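Local coordinates for protein nonribosomal peptide synthase (Streptomyces sp. MJ635-86F5, PDB 5JJP) that probably activates an aliphatic beta-amino acid with ATP, forming the aminoacyl adenylate in nonribosomal peptide synthesis, at residues Gly80-Pro92 with Cys104-Pro116. Numbering follows the deposited sequence.
Sequences GLDVGDRVVLESP and CFSLGLPFIPTIP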
ATOM      1  N   GLY A  80     -11.996  14.162 -20.278  1.00 24.80           N
ATOM      2  CA  GLY A  80     -12.293  13.254 -21.379  1.00 22.69           C
ATOM      3  C   GLY A  80     -11.406  12.037 -21.440  1.00 21.89           C
ATOM      4  O   GLY A  80     -11.410  11.359 -22.468  1.00 25.62           O
ATOM      5  N   LEU A  81     -10.663  11.734 -20.369  1.00 19.54           N
ATOM      6  CA  LEU A  81      -9.813  10.534 -20.383  1.00 18.07           C
ATOM      7  C   LEU A  81     -10.669   9.258 -20.361  1.00 16.07           C
ATOM      8  O   LEU A  81     -11.760   9.273 -19.828  1.00 14.86           O
ATOM      9  CB  LEU A  81      -8.826  10.521 -19.236  1.00 17.48           C
ATOM     10  CG  LEU A  81      -7.911  11.743 -19.105  1.00 18.46           C
ATOM     11  CD1 LEU A  81      -7.078  11.566 -17.836  1.00 18.91           C
ATOM     12  CD2 LEU A  81      -6.985  11.844 -20.293  1.00 17.65           C
ATOM     13  N   ASP A  82     -10.119   8.169 -20.879  1.00 14.57           N
ATOM     14  CA  ASP A  82     -10.808   6.885 -20.940  1.00 15.65           C
ATOM     15  C   ASP A  82     -10.392   5.968 -19.781  1.00 15.39           C
ATOM     16  O   ASP A  82      -9.272   6.107 -19.285  1.00 16.18           O
ATOM     17  CB  ASP A  82     -10.420   6.174 -22.252  1.00 17.06           C
ATOM     18  CG  ASP A  82     -11.509   5.240 -22.789  1.00 17.05           C
ATOM     19  OD1 ASP A  82     -12.599   5.140 -22.200  1.00 18.13           O
ATOM     20  OD2 ASP A  82     -11.277   4.653 -23.862  1.00 17.84           O
ATOM     21  N   VAL A  83     -11.281   5.047 -19.359  1.00 14.24           N
ATOM     22  CA  VAL A  83     -10.928   4.053 -18.381  1.00 12.89           C
ATOM     23  C   VAL A  83      -9.691   3.344 -18.934  1.00 13.30           C
ATOM     24  O   VAL A  83      -9.681   2.939 -20.098  1.00 12.41           O
ATOM     25  CB  VAL A  83     -12.083   3.041 -18.176  1.00 12.64           C
ATOM     26  CG1 VAL A  83     -11.632   1.820 -17.367  1.00 11.84           C
ATOM     27  CG2 VAL A  83     -13.313   3.717 -17.539  1.00 12.72           C
ATOM     28  N   GLY A  84      -8.671   3.154 -18.083  1.00 13.95           N
ATOM     29  CA  GLY A  84      -7.385   2.592 -18.475  1.00 14.13           C
ATOM     30  C   GLY A  84      -6.231   3.574 -18.613  1.00 14.79           C
ATOM     31  O   GLY A  84      -5.054   3.218 -18.478  1.00 12.87           O
ATOM     32  N   ASP A  85      -6.552   4.813 -18.941  1.00 18.09           N
ATOM     33  CA  ASP A  85      -5.502   5.815 -19.161  1.00 19.10           C
ATOM     34  C   ASP A  85      -4.778   6.056 -17.868  1.00 17.68           C
ATOM     35  O   ASP A  85      -5.413   6.242 -16.839  1.00 15.25           O
ATOM     36  CB  ASP A  85      -6.115   7.139 -19.695  1.00 20.50           C
ATOM     37  CG  ASP A  85      -6.617   7.023 -21.111  1.00 21.70           C
ATOM     38  OD1 ASP A  85      -6.305   6.009 -21.766  1.00 22.19           O
ATOM     39  OD2 ASP A  85      -7.303   7.955 -21.591  1.00 25.05           O
ATOM     40  N   ARG A  86      -3.453   6.049 -17.929  1.00 17.71           N
ATOM     41  CA  ARG A  86      -2.639   6.303 -16.734  1.00 17.85           C
ATOM     42  C   ARG A  86      -2.508   7.753 -16.380  1.00 17.89           C
ATOM     43  O   ARG A  86      -2.512   8.629 -17.240  1.00 18.92           O
ATOM     44  CB  ARG A  86      -1.264   5.717 -16.826  1.00 17.55           C
ATOM     45  CG  ARG A  86      -1.288   4.184 -16.836  1.00 19.90           C
ATOM     46  CD  ARG A  86      -0.952   3.666 -18.231  1.00 20.87           C
ATOM     47  NE  ARG A  86      -2.114   3.507 -19.013  1.00 22.07           N
ATOM     48  CZ  ARG A  86      -2.199   3.612 -20.336  1.00 23.58           C
ATOM     49  NH1 ARG A  86      -1.164   3.934 -21.123  1.00 22.86           N
ATOM     50  NH2 ARG A  86      -3.383   3.373 -20.866  1.00 23.84           N
ATOM     51  N   VAL A  87      -2.447   7.974 -15.082  1.00 17.08           N
ATOM     52  CA  VAL A  87      -2.225   9.263 -14.498  1.00 16.19           C
ATOM     53  C   VAL A  87      -1.014   9.157 -13.557  1.00 14.76           C
ATOM     54  O   VAL A  87      -0.972   8.281 -12.717  1.00 15.21           O
ATOM     55  CB  VAL A  87      -3.453   9.621 -13.679  1.00 17.52           C
ATOM     56  CG1 VAL A  87      -3.213  10.917 -12.891  1.00 18.01           C
ATOM     57  CG2 VAL A  87      -4.639   9.744 -14.593  1.00 17.45           C
ATOM     58  N   VAL A  88      -0.006  10.002 -13.720  1.00 14.52           N
ATOM     59  CA  VAL A  88       1.073  10.104 -12.734  1.00 12.86           C
ATOM     60  C   VAL A  88       0.565  11.045 -11.667  1.00 13.62           C
ATOM     61  O   VAL A  88       0.248  12.184 -11.968  1.00 15.82           O
ATOM     62  CB  VAL A  88       2.367  10.670 -13.317  1.00 11.68           C
ATOM     63  CG1 VAL A  88       3.445  10.729 -12.268  1.00 10.96           C
ATOM     64  CG2 VAL A  88       2.837   9.801 -14.458  1.00 12.50           C
ATOM     65  N   LEU A  89       0.472  10.562 -10.439  1.00 13.67           N
ATOM     66  CA  LEU A  89      -0.003  11.352  -9.328  1.00 14.77           C
ATOM     67  C   LEU A  89       1.187  11.684  -8.369  1.00 13.02           C
ATOM     68  O   LEU A  89       1.718  10.808  -7.683  1.00 10.70           O
ATOM     69  CB  LEU A  89      -1.096  10.573  -8.612  1.00 17.80           C
ATOM     70  CG  LEU A  89      -1.766  11.193  -7.421  1.00 20.52           C
ATOM     71  CD1 LEU A  89      -2.364  12.524  -7.813  1.00 23.49           C
ATOM     72  CD2 LEU A  89      -2.838  10.289  -6.882  1.00 21.98           C
ATOM     73  N   GLU A  90       1.619  12.941  -8.393  1.00 12.16           N
ATOM     74  CA  GLU A  90       2.825  13.347  -7.667  1.00 13.55           C
ATOM     75  C   GLU A  90       2.516  14.289  -6.513  1.00 13.44           C
ATOM     76  O   GLU A  90       2.071  15.413  -6.733  1.00 12.79           O
ATOM     77  CB  GLU A  90       3.807  14.011  -8.606  1.00 14.79           C
ATOM     78  CG  GLU A  90       5.105  14.460  -7.954  1.00 15.87           C
ATOM     79  CD  GLU A  90       6.202  14.700  -9.009  1.00 17.37           C
ATOM     80  OE1 GLU A  90       6.619  13.711  -9.684  1.00 16.14           O
ATOM     81  OE2 GLU A  90       6.667  15.875  -9.156  1.00 19.24           O
ATOM     82  N   SER A  91       2.746  13.812  -5.312  1.00 13.07           N
ATOM     83  CA  SER A  91       2.438  14.582  -4.136  1.00 13.87           C
ATOM     84  C   SER A  91       2.959  13.898  -2.904  1.00 14.49           C
ATOM     85  O   SER A  91       3.052  12.667  -2.855  1.00 12.83           O
ATOM     86  CB  SER A  91       0.912  14.795  -4.020  1.00 13.73           C
ATOM     87  OG  SER A  91       0.498  15.311  -2.759  1.00 12.77           O
ATOM     88  N   PRO A  92       3.352  14.698  -1.891  1.00 17.64           N
ATOM     89  CA  PRO A  92       3.487  14.020  -0.627  1.00 19.00           C
ATOM     90  C   PRO A  92       2.115  13.476  -0.208  1.00 17.94           C
ATOM     91  O   PRO A  92       1.100  13.962  -0.658  1.00 17.19           O
ATOM     92  CB  PRO A  92       4.005  15.109   0.317  1.00 18.05           C
ATOM     93  CG  PRO A  92       3.556  16.386  -0.302  1.00 18.57           C
ATOM     94  CD  PRO A  92       3.538  16.152  -1.766  1.00 17.77           C
ATOM     95  N   CYS A 104      -9.274   8.985  -8.880  1.00 14.03           N
ATOM     96  CA  CYS A 104      -8.765   8.141  -9.969  1.00 13.92           C
ATOM     97  C   CYS A 104      -9.375   6.730  -9.941  1.00 14.80           C
ATOM     98  O   CYS A 104      -9.749   6.208 -10.995  1.00 12.86           O
ATOM     99  CB  CYS A 104      -7.242   8.032  -9.928  1.00 13.43           C
ATOM    100  SG  CYS A 104      -6.375   9.603 -10.265  1.00 12.32           S
ATOM    101  N   PHE A 105      -9.429   6.117  -8.751  1.00 14.67           N
ATOM    102  CA  PHE A 105     -10.074   4.806  -8.631  1.00 14.56           C
ATOM    103  C   PHE A 105     -11.483   4.836  -9.204  1.00 15.43           C
ATOM    104  O   PHE A 105     -11.855   3.898  -9.941  1.00 15.81           O
ATOM    105  CB  PHE A 105     -10.229   4.347  -7.188  1.00 13.57           C
ATOM    106  CG  PHE A 105      -8.947   3.937  -6.491  1.00 13.61           C
ATOM    107  CD1 PHE A 105      -7.875   3.390  -7.179  1.00 13.87           C
ATOM    108  CD2 PHE A 105      -8.873   4.026  -5.102  1.00 12.75           C
ATOM    109  CE1 PHE A 105      -6.768   2.938  -6.509  1.00 14.41           C
ATOM    110  CE2 PHE A 105      -7.757   3.597  -4.432  1.00 12.77           C
ATOM    111  CZ  PHE A 105      -6.702   3.046  -5.118  1.00 13.05           C
ATOM    112  N   SER A 106     -12.269   5.850  -8.832  1.00 14.64           N
ATOM    113  CA  SER A 106     -13.691   5.939  -9.218  1.00 15.69           C
ATOM    114  C   SER A 106     -13.865   6.076 -10.733  1.00 15.65           C
ATOM    115  O   SER A 106     -14.856   5.577 -11.295  1.00 19.21           O
ATOM    116  CB  SER A 106     -14.430   7.073  -8.478  1.00 16.04           C
ATOM    117  OG  SER A 106     -13.956   8.337  -8.934  1.00 17.35           O
ATOM    118  N   LEU A 107     -12.926   6.738 -11.395  1.00 15.24           N
ATOM    119  CA  LEU A 107     -12.952   6.995 -12.849  1.00 14.06           C
ATOM    120  C   LEU A 107     -12.268   5.875 -13.622  1.00 14.32           C
ATOM    121  O   LEU A 107     -12.326   5.847 -14.813  1.00 15.97           O
ATOM    122  CB  LEU A 107     -12.229   8.319 -13.138  1.00 14.61           C
ATOM    123  CG  LEU A 107     -12.929   9.588 -12.570  1.00 15.00           C
ATOM    124  CD1 LEU A 107     -12.204  10.887 -12.870  1.00 15.40           C
ATOM    125  CD2 LEU A 107     -14.369   9.667 -13.074  1.00 15.18           C
ATOM    126  N   GLY A 108     -11.652   4.932 -12.935  1.00 13.57           N
ATOM    127  CA  GLY A 108     -10.949   3.864 -13.572  1.00 13.99           C
ATOM    128  C   GLY A 108      -9.653   4.295 -14.208  1.00 13.45           C
ATOM    129  O   GLY A 108      -9.249   3.706 -15.213  1.00 12.57           O
ATOM    130  N   LEU A 109      -9.007   5.304 -13.624  1.00 12.69           N
ATOM    131  CA  LEU A 109      -7.764   5.820 -14.147  1.00 13.09           C
ATOM    132  C   LEU A 109      -6.629   5.304 -13.286  1.00 13.80           C
ATOM    133  O   LEU A 109      -6.385   5.839 -12.206  1.00 16.24           O
ATOM    134  CB  LEU A 109      -7.751   7.344 -14.189  1.00 13.01           C
ATOM    135  CG  LEU A 109      -8.891   7.977 -14.983  1.00 13.84           C
ATOM    136  CD1 LEU A 109      -8.933   9.498 -14.814  1.00 14.33           C
ATOM    137  CD2 LEU A 109      -8.783   7.612 -16.484  1.00 13.62           C
ATOM    138  N   PRO A 110      -5.935   4.274 -13.752  1.00 13.42           N
ATOM    139  CA  PRO A 110      -4.885   3.789 -12.919  1.00 14.10           C
ATOM    140  C   PRO A 110      -3.800   4.856 -12.762  1.00 14.79           C
ATOM    141  O   PRO A 110      -3.362   5.473 -13.747  1.00 16.95           O
ATOM    142  CB  PRO A 110      -4.327   2.585 -13.703  1.00 13.71           C
ATOM    143  CG  PRO A 110      -4.691   2.836 -15.116  1.00 12.46           C
ATOM    144  CD  PRO A 110      -6.022   3.514 -15.022  1.00 12.90           C
ATOM    145  N   PHE A 111      -3.343   5.038 -11.536  1.00 15.47           N
ATOM    146  CA  PHE A 111      -2.323   6.043 -11.263  1.00 16.13           C
ATOM    147  C   PHE A 111      -0.993   5.417 -10.875  1.00 14.29           C
ATOM    148  O   PHE A 111      -0.929   4.296 -10.409  1.00 14.09           O
ATOM    149  CB  PHE A 111      -2.813   7.008 -10.172  1.00 15.91           C
ATOM    150  CG  PHE A 111      -2.998   6.364  -8.852  1.00 15.73           C
ATOM    151  CD1 PHE A 111      -1.978   6.308  -7.958  1.00 16.10           C
ATOM    152  CD2 PHE A 111      -4.244   5.811  -8.503  1.00 16.50           C
ATOM    153  CE1 PHE A 111      -2.171   5.682  -6.740  1.00 16.45           C
ATOM    154  CE2 PHE A 111      -4.422   5.173  -7.306  1.00 15.16           C
ATOM    155  CZ  PHE A 111      -3.393   5.121  -6.420  1.00 16.05           C
ATOM    156  N   ILE A 112       0.046   6.191 -11.064  1.00 14.86           N
ATOM    157  CA  ILE A 112       1.399   5.845 -10.681  1.00 16.69           C
ATOM    158  C   ILE A 112       1.726   6.874  -9.631  1.00 15.85           C
ATOM    159  O   ILE A 112       1.849   8.042  -9.984  1.00 15.03           O
ATOM    160  CB  ILE A 112       2.469   6.107 -11.763  1.00 18.63           C
ATOM    161  CG1 ILE A 112       2.052   5.726 -13.179  1.00 22.82           C
ATOM    162  CG2 ILE A 112       3.778   5.469 -11.411  1.00 21.40           C
ATOM    163  CD1 ILE A 112       1.539   4.363 -13.351  1.00 25.46           C
ATOM    164  N   PRO A 113       1.945   6.455  -8.365  1.00 16.17           N
ATOM    165  CA  PRO A 113       2.240   7.446  -7.317  1.00 16.61           C
ATOM    166  C   PRO A 113       3.694   7.842  -7.293  1.00 16.80           C
ATOM    167  O   PRO A 113       4.573   7.006  -7.392  1.00 16.29           O
ATOM    168  CB  PRO A 113       1.850   6.718  -6.032  1.00 16.80           C
ATOM    169  CG  PRO A 113       2.127   5.289  -6.353  1.00 16.76           C
ATOM    170  CD  PRO A 113       1.806   5.094  -7.806  1.00 15.58           C
ATOM    171  N   THR A 114       3.927   9.134  -7.155  1.00 17.53           N
ATOM    172  CA  THR A 114       5.266   9.694  -7.253  1.00 17.42           C
ATOM    173  C   THR A 114       5.391  10.788  -6.189  1.00 17.04           C
ATOM    174  O   THR A 114       4.375  11.317  -5.719  1.00 18.36           O
ATOM    175  CB  THR A 114       5.409  10.176  -8.724  1.00 16.73           C
ATOM    176  OG1 THR A 114       5.966   9.116  -9.530  1.00 16.78           O
ATOM    177  CG2 THR A 114       6.234  11.297  -8.868  1.00 17.74           C
ATOM    178  N   ILE A 115       6.600  11.149  -5.816  1.00 16.96           N
ATOM    179  CA  ILE A 115       6.799  12.346  -5.001  1.00 18.56           C
ATOM    180  C   ILE A 115       7.690  13.345  -5.706  1.00 19.10           C
ATOM    181  O   ILE A 115       8.395  12.973  -6.665  1.00 18.31           O
ATOM    182  CB  ILE A 115       7.355  12.009  -3.629  1.00 18.80           C
ATOM    183  CG1 ILE A 115       8.611  11.131  -3.752  1.00 20.89           C
ATOM    184  CG2 ILE A 115       6.282  11.274  -2.825  1.00 19.55           C
ATOM    185  CD1 ILE A 115       9.399  11.018  -2.438  1.00 20.50           C
ATOM    186  N   PRO A 116       7.613  14.622  -5.278  1.00 20.29           N
ATOM    187  CA  PRO A 116       8.446  15.667  -5.881  1.00 22.60           C
ATOM    188  C   PRO A 116       9.933  15.314  -5.967  1.00 23.36           C
ATOM    189  O   PRO A 116      10.598  15.687  -6.944  1.00 23.16           O
ATOM    190  CB  PRO A 116       8.214  16.885  -4.957  1.00 22.02           C
ATOM    191  CG  PRO A 116       6.817  16.675  -4.430  1.00 21.47           C
ATOM    192  CD  PRO A 116       6.682  15.188  -4.269  1.00 20.17           C
TER
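Val-87 lays its CG2 methyl obliquely against CB of Leu-109, 4.0 Å away, while its CG1 leans toward SG of Cys-104 in the last turn of helix 95-107. All three belong to a beta-alpha-beta unit of the AMP-binding fold: strand 87-90, helix 95-107, then strand 111-114, where the backbone of Phe-111 also bonds to Leu-184. The branched Val-87, with CG1 anti to the backbone N (chi1 173°), reaches helix and loop at once. Parallel pairing runs from Val-87 N to Pro-110 O through Ser-91 N to Thr-114 O. Pro-113 fits because no N-H is needed from it toward strand 87-90; its CA-H faces Leu-89 O instead. On the side of the sheet shared by Val-87, Leu-89 and Phe-111, Leu-89 CD2 meets Phe-111 CD1 at 4.2 Å. The other side carries Val-88 against Ile-112 and the aliphatic part of Glu-90 beside Thr-114 and Pro-116; the Glu-90 carboxylate is paired with Arg-143.

Where the helix ends, Gly-108 takes a positive phi in a Schellman motif, and a CB there would press on Val-83 CG1. Leu-109 then sends CD2 to 3.2 Å from Asp-82 O, and its side chain crosses that of Leu-81 at about a right angle. The Asp-82 to Asp-85 type II turn, with glycine at its positive-phi position, offers Gly-84 N to Gly-108 O, nearly straight at 172°. Arg-86, bent at chi2 and chi3, rests CG against CG of Pro-110 and gives NH1 to Ala-130 O. A leucine in its place would probably leave Gly-84 O without its two side-chain donors and the turn less firmly held. Gly-84 O sits at the guanidinium edge, in its plane, gripped side-on: Arg-86 NE meets it in the carbonyl plane at 3.0 Å, whereas NH2 approaches from above that plane at 2.9 Å.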